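PDB 2G5X: ribosome-inactivating protein from Lychnis chalcedonica, which belongs to the plant ribosome-inactivating proteins, named for inactivating ribosomes, and folds as a single mixed alpha/beta chain. Local coordinates for residues Ser19-Phe24 with Glu170-Lys175; Cys32-Thr37 with Glu208-Ser213. All blocks are in the same frame, centred on the assembly; numbering follows the deposited sequence. Where two conformers were deposited one is given.

Contact 1 lies in the interior, its centre about 9 Å from the centre of the chain, where helix 10-25 meets the end of helix 154-173. Contact 2 lies further out, its centre about 21 Å from that of the chain, where the loop after helix 10-25 meets the end of helix 203-210. The two centres are about 13 Å apart, and the contacts touch: Arg21 O is 3.6 Å from Pro35 CB, and Phe24 CB packs on Thr37 CG2. Along the sequence the segments alternate, 19-24 and 32-37 pairing in turn with 170-175 and 208-213. An early helix and its following loop are thus fastened to two later helix ends, first by hydrogen bonds and then by van der Waals and aromatic packing beside a disulfide.

Contact 1: residues Ser19-Phe24 with Glu170-Lys175; sequences SLREEF and EAARFK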
loop_
_atom_site.group_PDB
_atom_site.type_symbol
_atom_site.label_atom_id
_atom_site.label_comp_id
_atom_site.label_asym_id
_atom_site.label_seq_id
_atom_site.Cartn_x
_atom_site.Cartn_y
_atom_site.Cartn_z
ATOM N N SER A 19 0.897 -12.966 0.861
ATOM C CA SER A 19 0.495 -13.137 -0.536
ATOM C C SER A 19 1.003 -11.963 -1.361
ATOM O O SER A 19 1.522 -12.139 -2.462
ATOM C CB SER A 19 -1.029 -13.220 -0.661
ATOM O OG SER A 19 -1.437 -13.105 -2.012
ATOM N N LEU A 20 0.853 -10.760 -0.819
ATOM C CA LEU A 20 1.305 -9.555 -1.504
ATOM C C LEU A 20 2.827 -9.554 -1.682
ATOM O O LEU A 20 3.331 -9.235 -2.760
ATOM C CB LEU A 20 0.865 -8.311 -0.722
ATOM C CG LEU A 20 1.310 -6.956 -1.284
ATOM C CD1 LEU A 20 0.861 -6.818 -2.734
ATOM C CD2 LEU A 20 0.728 -5.836 -0.428
ATOM N N ARG A 21 3.554 -9.906 -0.625
ATOM C CA ARG A 21 5.011 -9.943 -0.683
ATOM C C ARG A 21 5.495 -10.876 -1.787
ATOM O O ARG A 21 6.408 -10.537 -2.541
ATOM C CB ARG A 21 5.586 -10.395 0.664
ATOM C CG ARG A 21 5.498 -9.342 1.764
ATOM C CD ARG A 21 5.523 -9.984 3.145
ATOM N NE ARG A 21 5.472 -8.990 4.213
ATOM C CZ ARG A 21 5.077 -9.246 5.457
ATOM N NH1 ARG A 21 4.693 -10.470 5.799
ATOM N NH2 ARG A 21 5.054 -8.273 6.357
ATOM N N GLU A 22 4.880 -12.050 -1.873
ATOM C CA GLU A 22 5.252 -13.035 -2.885
ATOM C C GLU A 22 5.034 -12.501 -4.298
ATOM O O GLU A 22 5.832 -12.772 -5.197
ATOM C CB GLU A 22 4.443 -14.324 -2.698
ATOM C CG GLU A 22 4.756 -15.088 -1.421
ATOM C CD GLU A 22 6.078 -15.840 -1.485
ATOM O OE1 GLU A 22 6.501 -16.381 -0.445
ATOM O OE2 GLU A 22 6.691 -15.897 -2.573
ATOM N N GLU A 23 3.957 -11.746 -4.501
ATOM C CA GLU A 23 3.681 -11.199 -5.826
ATOM C C GLU A 23 4.763 -10.215 -6.268
ATOM O O GLU A 23 5.162 -10.205 -7.435
ATOM C CB GLU A 23 2.304 -10.529 -5.854
ATOM C CG GLU A 23 1.150 -11.516 -5.806
ATOM C CD GLU A 23 1.271 -12.596 -6.870
ATOM O OE1 GLU A 23 1.574 -13.758 -6.520
ATOM O OE2 GLU A 23 1.074 -12.276 -8.059
ATOM N N PHE A 24 5.242 -9.387 -5.345
ATOM C CA PHE A 24 6.298 -8.433 -5.674
ATOM C C PHE A 24 7.595 -9.159 -6.030
ATOM O O PHE A 24 8.366 -8.691 -6.865
ATOM C CB PHE A 24 6.574 -7.489 -4.497
ATOM C CG PHE A 24 5.554 -6.395 -4.331
ATOM C CD1 PHE A 24 4.797 -6.304 -3.167
ATOM C CD2 PHE A 24 5.376 -5.433 -5.324
ATOM C CE1 PHE A 24 3.877 -5.268 -2.991
ATOM C CE2 PHE A 24 4.461 -4.395 -5.158
ATOM C CZ PHE A 24 3.711 -4.313 -3.989
ATOM N N GLU A 170 3.812 -0.392 3.569
ATOM C CA GLU A 170 4.850 -0.338 4.596
ATOM C C GLU A 170 4.862 -1.602 5.452
ATOM O O GLU A 170 5.929 -2.090 5.837
ATOM C CB GLU A 170 4.664 0.905 5.472
ATOM C CG GLU A 170 4.683 2.217 4.685
ATOM C CD GLU A 170 6.062 2.602 4.157
ATOM O OE1 GLU A 170 6.942 1.724 4.026
ATOM O OE2 GLU A 170 6.260 3.797 3.853
ATOM N N ALA A 171 3.678 -2.134 5.744
ATOM C CA ALA A 171 3.575 -3.357 6.538
ATOM C C ALA A 171 4.165 -4.530 5.751
ATOM O O ALA A 171 4.760 -5.441 6.326
ATOM C CB ALA A 171 2.113 -3.640 6.891
ATOM N N ALA A 172 3.993 -4.515 4.434
ATOM C CA ALA A 172 4.547 -5.585 3.604
ATOM C C ALA A 172 6.075 -5.533 3.654
ATOM O O ALA A 172 6.749 -6.564 3.749
ATOM C CB ALA A 172 4.063 -5.435 2.163
ATOM N N ARG A 173 6.619 -4.324 3.592
ATOM C CA ARG A 173 8.066 -4.123 3.624
ATOM C C ARG A 173 8.712 -4.478 4.961
ATOM O O ARG A 173 9.761 -5.127 4.997
ATOM C CB ARG A 173 8.396 -2.663 3.311
ATOM C CG ARG A 173 8.079 -2.216 1.894
ATOM C CD ARG A 173 8.089 -0.696 1.820
ATOM N NE ARG A 173 7.934 -0.188 0.460
ATOM C CZ ARG A 173 7.259 0.916 0.154
ATOM N NH1 ARG A 173 6.668 1.618 1.114
ATOM N NH2 ARG A 173 7.191 1.332 -1.103
ATOM N N PHE A 174 8.080 -4.045 6.050
ATOM C CA PHE A 174 8.608 -4.247 7.404
ATOM C C PHE A 174 7.805 -5.161 8.324
ATOM O O PHE A 174 6.677 -4.830 8.695
ATOM C CB PHE A 174 8.738 -2.888 8.100
ATOM C CG PHE A 174 9.697 -1.945 7.431
ATOM C CD1 PHE A 174 11.041 -1.931 7.793
ATOM C CD2 PHE A 174 9.258 -1.072 6.439
ATOM C CE1 PHE A 174 11.935 -1.060 7.178
ATOM C CE2 PHE A 174 10.144 -0.195 5.816
ATOM C CZ PHE A 174 11.489 -0.189 6.187
ATOM N N LYS A 175 8.394 -6.289 8.719
ATOM C CA LYS A 175 7.720 -7.214 9.630
ATOM C C LYS A 175 7.389 -6.495 10.944
ATOM O O LYS A 175 6.369 -6.773 11.578
ATOM C CB LYS A 175 8.608 -8.429 9.931
ATOM C CG LYS A 175 8.846 -9.362 8.743
ATOM C CD LYS A 175 7.570 -10.077 8.332
ATOM C CE LYS A 175 7.059 -10.982 9.451
ATOM N NZ LYS A 175 5.770 -11.648 9.089
#
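Arg21 and Ala172 bring the helical segment 19-24 closest to the end of helix 154-173, with their CA atoms 6.1 Å apart. Ala172 suits this spacing because its methyl adds little bulk: Leu20 CD2 and Arg21 CG each come to 4.2 Å from Ala172 CB. Arg21 carries the polar part of the contact. Its CG lies beside the backbone N (chi1 -73°) and the chain then runs extended to NE, which carries the guanidinium across to two successive carbonyls at the last turn of the helix. NE donates to Ala172 O at 2.8 Å in a nearly straight bond (163°), in the carbonyl plane and on a lone pair. NH2 reaches Ala171 O, also at 2.8 Å, but this bond is more bent (140°) and its donor is tilted from the carbonyl plane. Two N-H groups on different nitrogens fix the rotation of the group.

Lys175 crosses Arg21 at about a right angle; bent at chi2 and chi3, it lays CD over one guanidinium face, 3.7 Å from Arg21 NH2. Its NZ lies only 3.7 Å from Arg21 NH1, a proximity of like charges that Glu178 should offset, since its OE1 forms salt bridges with Arg21 NH2 and Lys175 NZ. Asp18 pairs with Arg21 NH1. Leu20 also packs on Val46 and Val48 of strand 45-51, so this one side chain touches both the strand and helix 154-173. An arginine of one helix donating to carbonyls in the last turn of another joins helix 10-25 to helix 154-173 inside the ribosome-inactivating protein fold.

Contact 2: residues Cys32-Thr37 with Glu208-Ser213; sequences CNIPVT and EQYHKS
Ile34 and Tyr210 make the CH-pi contact between segment 32-37, an irregular loop, and the end of helix 203-210. Ile34 CG1 lies beside the backbone N (chi1 -57°), and the methyl CD1 beyond it sits over one face of the Tyr210 ring, 4.3 Å from the centroid and offset toward the rim near CE1. Isoleucine suits this place because its longer branch ends in a methyl that can rest on a flat ring.

The sulfur-aromatic contact is made at the edge of the same ring. Cys32 SG lies near the ring plane, 4.0 Å from Tyr210 CD1, and is also 3.7 Å from the backbone atom Tyr210 O. This sulfur is bonded to Cys214, just beyond segment 208-213.

A van der Waals contact follows at Val36, whose CG1 meets the edge of the His211 imidazole tip to tip, 4.0 Å from NE2. His211 ND1 is hydrogen-bonded to Ser207 O, which should limit the turning of the ring.

The segments therefore meet through van der Waals and weak aromatic contacts, which are less directional than hydrogen bonds; the Cys32-Cys214 disulfide supplies the covalent tie that fastens the loop to the chain just after segment 208-213.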
loop_
_atom_site.group_PDB
_atom_site.type_symbol
_atom_site.label_atom_id
_atom_site.label_comp_id
_atom_site.label_asym_id
_atom_site.label_seq_id
_atom_site.Cartn_x
_atom_site.Cartn_y
_atom_site.Cartn_z
ATOM N N CYS A 32 17.857 -14.672 1.882
ATOM C CA CYS A 32 17.642 -14.870 3.315
ATOM C C CYS A 32 16.174 -15.256 3.521
ATOM O O CYS A 32 15.575 -14.958 4.558
ATOM C CB CYS A 32 17.957 -13.591 4.102
ATOM S SG CYS A 32 19.655 -12.953 3.918
ATOM N N ASN A 33 15.614 -15.921 2.511
ATOM C CA ASN A 33 14.223 -16.372 2.503
ATOM C C ASN A 33 13.234 -15.208 2.539
ATOM O O ASN A 33 12.174 -15.294 3.160
ATOM C CB ASN A 33 13.956 -17.330 3.671
ATOM C CG ASN A 33 12.648 -18.087 3.515
ATOM O OD1 ASN A 33 12.265 -18.460 2.406
ATOM N ND2 ASN A 33 11.965 -18.333 4.628
ATOM N N ILE A 34 13.598 -14.121 1.866
ATOM C CA ILE A 34 12.755 -12.931 1.783
ATOM C C ILE A 34 12.594 -12.585 0.301
ATOM O O ILE A 34 13.576 -12.566 -0.443
ATOM C CB ILE A 34 13.412 -11.716 2.483
ATOM C CG1 ILE A 34 13.730 -12.047 3.943
ATOM C CG2 ILE A 34 12.480 -10.504 2.400
ATOM C CD1 ILE A 34 14.571 -10.986 4.627
ATOM N N PRO A 35 11.359 -12.321 -0.154
ATOM C CA PRO A 35 11.178 -11.982 -1.570
ATOM C C PRO A 35 11.835 -10.644 -1.915
ATOM O O PRO A 35 11.937 -9.757 -1.067
ATOM C CB PRO A 35 9.658 -11.964 -1.733
ATOM C CG PRO A 35 9.173 -11.564 -0.378
ATOM C CD PRO A 35 10.067 -12.351 0.554
ATOM N N VAL A 36 12.278 -10.509 -3.161
ATOM C CA VAL A 36 12.955 -9.297 -3.614
ATOM C C VAL A 36 12.285 -8.710 -4.854
ATOM O O VAL A 36 11.901 -9.444 -5.761
ATOM C CB VAL A 36 14.427 -9.609 -3.959
ATOM C CG1 VAL A 36 15.195 -8.320 -4.222
ATOM C CG2 VAL A 36 15.065 -10.418 -2.831
ATOM N N THR A 37 12.144 -7.387 -4.899
ATOM C CA THR A 37 11.524 -6.758 -6.059
ATOM C C THR A 37 12.506 -6.755 -7.227
ATOM O O THR A 37 13.713 -6.952 -7.044
ATOM C CB THR A 37 11.099 -5.301 -5.777
ATOM O OG1 THR A 37 12.261 -4.492 -5.553
ATOM C CG2 THR A 37 10.187 -5.240 -4.555
ATOM N N GLU A 208 19.863 -3.062 1.307
ATOM C CA GLU A 208 21.224 -3.202 0.790
ATOM C C GLU A 208 22.060 -4.169 1.618
ATOM O O GLU A 208 22.785 -5.006 1.070
ATOM C CB GLU A 208 21.932 -1.843 0.757
ATOM C CG GLU A 208 21.389 -0.870 -0.269
ATOM C CD GLU A 208 22.156 0.444 -0.295
ATOM O OE1 GLU A 208 21.808 1.316 -1.121
ATOM O OE2 GLU A 208 23.103 0.605 0.505
ATOM N N GLN A 209 21.960 -4.050 2.937
ATOM C CA GLN A 209 22.724 -4.907 3.829
ATOM C C GLN A 209 22.279 -6.361 3.781
ATOM O O GLN A 209 23.109 -7.265 3.882
ATOM C CB GLN A 209 22.650 -4.373 5.261
ATOM C CG GLN A 209 23.320 -3.019 5.420
ATOM C CD GLN A 209 24.716 -3.002 4.831
ATOM O OE1 GLN A 209 25.576 -3.793 5.220
ATOM N NE2 GLN A 209 24.950 -2.100 3.883
ATOM N N TYR A 210 20.977 -6.588 3.629
ATOM C CA TYR A 210 20.463 -7.949 3.559
ATOM C C TYR A 210 21.048 -8.708 2.373
ATOM O O TYR A 210 21.141 -9.934 2.402
ATOM C CB TYR A 210 18.933 -7.947 3.477
ATOM C CG TYR A 210 18.267 -8.203 4.811
ATOM C CD1 TYR A 210 18.324 -9.462 5.408
ATOM C CD2 TYR A 210 17.604 -7.182 5.490
ATOM C CE1 TYR A 210 17.735 -9.699 6.653
ATOM C CE2 TYR A 210 17.015 -7.406 6.732
ATOM C CZ TYR A 210 17.084 -8.666 7.307
ATOM O OH TYR A 210 16.509 -8.889 8.535
ATOM N N HIS A 211 21.445 -7.989 1.330
ATOM C CA HIS A 211 22.037 -8.649 0.176
ATOM C C HIS A 211 23.466 -9.098 0.493
ATOM O O HIS A 211 24.040 -9.922 -0.223
ATOM C CB HIS A 211 22.043 -7.721 -1.045
ATOM C CG HIS A 211 20.740 -7.682 -1.788
ATOM N ND1 HIS A 211 19.742 -6.776 -1.502
ATOM C CD2 HIS A 211 20.282 -8.433 -2.817
ATOM C CE1 HIS A 211 18.727 -6.967 -2.327
ATOM N NE2 HIS A 211 19.029 -7.968 -3.136
ATOM N N LYS A 212 24.033 -8.568 1.575
ATOM C CA LYS A 212 25.399 -8.916 1.970
ATOM C C LYS A 212 25.486 -9.837 3.187
ATOM O O LYS A 212 26.527 -10.454 3.432
ATOM C CB LYS A 212 26.208 -7.646 2.249
ATOM C CG LYS A 212 26.289 -6.683 1.074
ATOM C CD LYS A 212 27.274 -5.553 1.345
ATOM C CE LYS A 212 26.894 -4.751 2.581
ATOM N NZ LYS A 212 27.891 -3.684 2.889
ATOM N N SER A 213 24.403 -9.923 3.954
ATOM C CA SER A 213 24.373 -10.772 5.145
ATOM C C SER A 213 22.944 -10.960 5.641
ATOM O O SER A 213 22.121 -10.053 5.530
ATOM C CB SER A 213 25.222 -10.148 6.260
ATOM O OG SER A 213 25.139 -10.908 7.456
#